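Local coordinates for protein cGAS/DncV-like nucleotidyltransferase in E. coli homolog (Elizabethkingia meningoseptica ATCC 13253 = NBRC 12535, PDB 6E0O) that synthesises cyclic dinucleotide second messengers from nucleoside triphosphates, probably with magnesium, as the signalling enzyme of a bacterial antiphage CBASS system, at residues V142-S147 with E153-K158. Residues are numbered along the deposited sequence; the frame is centred on the assembly and turned at random.
Sequences VLKRFS and EAEGIK
The Phe146 ring lies obliquely against Glu153, its CD1 3.8 Å from Glu153 N, while the Arg145 guanidinium receives Leu143 CD1, from its own strand, over one face, offset toward the rim. Glu153 and Glu155 present their carboxylates to Lys144 rather differently. Glu153 lies against the lysine's aliphatic part, its OE2 3.8 Å from Lys144 CB, whereas Glu155 OE1 comes near the far end, 4.3 Å from Lys144 NZ, opposite charges that probably attract, though too far apart for a salt bridge. With CG anti to the backbone N (chi1 -177°) and the chain extended beyond it, Glu155 carries its carboxylate out to Lys144 and across Val142 at a slant, OE2 3.8 Å from Val142 CG1; OE2 is also hydrogen-bonded to Tyr73 OH.

Between this face and the one carrying Leu143 and Arg145 runs a twisted antiparallel ladder. Leu143 with Gly156 and Arg145 with Ala154 are the hydrogen-bonded pairs, each with two nearly straight bonds; Gly156 N to Leu143 O measures 2.8 Å. Arg145 N meets Ala154 O in the carbonyl plane, whereas Leu143 N approaches Gly156 O from 55° out of its plane. Near that end Lys158 crosses Leu143 at about a right angle, Lys158 CD 3.9 Å from Leu143 CD1.

The pair forms part of the beta hairpin of strands 135-147 and 152-160. Strand 166-169 extends the sheet beyond 152-160, and Ile157 packs on strands 42-47 and 62-68, touching Gln47, a probable ATP-binding residue.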
# COMPACT_ATOMS: atom_id res chain seq x y z
N VAL A 142 -7.02 8.94 -15.02
CA VAL A 142 -7.97 9.45 -14.04
C VAL A 142 -9.22 8.58 -14.01
O VAL A 142 -9.73 8.15 -15.05
CB VAL A 142 -8.33 10.90 -14.37
CG1 VAL A 142 -9.48 11.40 -13.50
CG2 VAL A 142 -7.13 11.81 -14.24
N LEU A 143 -9.72 8.35 -12.81
CA LEU A 143 -10.96 7.63 -12.58
C LEU A 143 -11.90 8.48 -11.75
O LEU A 143 -11.49 9.08 -10.75
CB LEU A 143 -10.69 6.35 -11.79
CG LEU A 143 -11.93 5.62 -11.25
CD1 LEU A 143 -12.66 4.95 -12.40
CD2 LEU A 143 -11.56 4.63 -10.17
N LYS A 144 -13.18 8.50 -12.12
CA LYS A 144 -14.22 9.10 -11.30
C LYS A 144 -15.30 8.07 -11.06
O LYS A 144 -15.79 7.45 -12.01
CB LYS A 144 -14.78 10.36 -11.96
CG LYS A 144 -13.70 11.40 -12.09
CD LYS A 144 -14.19 12.71 -12.64
CE LYS A 144 -13.06 13.72 -12.55
NZ LYS A 144 -13.44 15.04 -13.10
N ARG A 145 -15.66 7.87 -9.79
CA ARG A 145 -16.67 6.89 -9.42
C ARG A 145 -17.50 7.42 -8.26
O ARG A 145 -16.98 8.06 -7.35
CB ARG A 145 -16.06 5.56 -8.98
CG ARG A 145 -15.52 4.72 -10.10
CD ARG A 145 -16.60 4.37 -11.12
NE ARG A 145 -16.02 3.80 -12.33
CZ ARG A 145 -15.52 2.57 -12.40
NH1 ARG A 145 -15.51 1.78 -11.33
NH2 ARG A 145 -15.01 2.12 -13.55
N PHE A 146 -18.79 7.10 -8.28
CA PHE A 146 -19.66 7.49 -7.19
C PHE A 146 -19.47 6.55 -6.01
O PHE A 146 -19.47 5.32 -6.17
CB PHE A 146 -21.11 7.46 -7.64
CG PHE A 146 -22.06 8.05 -6.64
CD1 PHE A 146 -22.18 9.42 -6.51
CD2 PHE A 146 -22.82 7.23 -5.83
CE1 PHE A 146 -23.04 9.97 -5.58
CE2 PHE A 146 -23.69 7.77 -4.90
CZ PHE A 146 -23.80 9.14 -4.78
N SER A 147 -19.30 7.13 -4.83
CA SER A 147 -19.24 6.40 -3.58
C SER A 147 -20.60 6.48 -2.91
O SER A 147 -21.05 7.57 -2.56
CB SER A 147 -18.19 7.02 -2.66
OG SER A 147 -18.33 6.53 -1.34
N GLU A 153 -19.23 11.76 -5.73
CA GLU A 153 -18.27 11.32 -6.73
C GLU A 153 -16.86 11.51 -6.17
O GLU A 153 -16.55 12.55 -5.59
CB GLU A 153 -18.42 12.11 -8.02
CG GLU A 153 -17.52 11.60 -9.14
CD GLU A 153 -17.63 12.41 -10.41
OE1 GLU A 153 -17.13 13.56 -10.42
OE2 GLU A 153 -18.20 11.90 -11.39
N ALA A 154 -16.03 10.49 -6.35
CA ALA A 154 -14.66 10.52 -5.89
C ALA A 154 -13.72 10.32 -7.07
O ALA A 154 -14.02 9.58 -8.01
CB ALA A 154 -14.40 9.39 -4.89
N GLU A 155 -12.57 10.97 -7.00
CA GLU A 155 -11.56 10.87 -8.04
C GLU A 155 -10.40 10.03 -7.55
O GLU A 155 -9.85 10.27 -6.47
CB GLU A 155 -11.06 12.24 -8.49
CG GLU A 155 -10.06 12.11 -9.61
CD GLU A 155 -9.54 13.43 -10.12
OE1 GLU A 155 -10.33 14.40 -10.18
OE2 GLU A 155 -8.35 13.49 -10.48
N GLY A 156 -10.01 9.05 -8.37
CA GLY A 156 -8.85 8.22 -8.13
C GLY A 156 -8.16 7.91 -9.43
O GLY A 156 -8.11 8.75 -10.33
N ILE A 157 -7.64 6.69 -9.54
CA ILE A 157 -6.91 6.26 -10.73
C ILE A 157 -7.46 4.92 -11.17
O ILE A 157 -8.00 4.14 -10.38
CB ILE A 157 -5.39 6.17 -10.50
CG1 ILE A 157 -5.06 5.24 -9.33
CG2 ILE A 157 -4.82 7.56 -10.28
CD1 ILE A 157 -3.57 4.97 -9.20
N LYS A 158 -7.27 4.64 -12.45
CA LYS A 158 -7.64 3.35 -13.01
C LYS A 158 -6.62 2.89 -14.03
O LYS A 158 -6.03 3.69 -14.76
CB LYS A 158 -9.02 3.40 -13.66
CG LYS A 158 -9.11 4.23 -14.90
CD LYS A 158 -10.49 4.08 -15.53
CE LYS A 158 -10.61 4.92 -16.77
NZ LYS A 158 -11.99 4.84 -17.32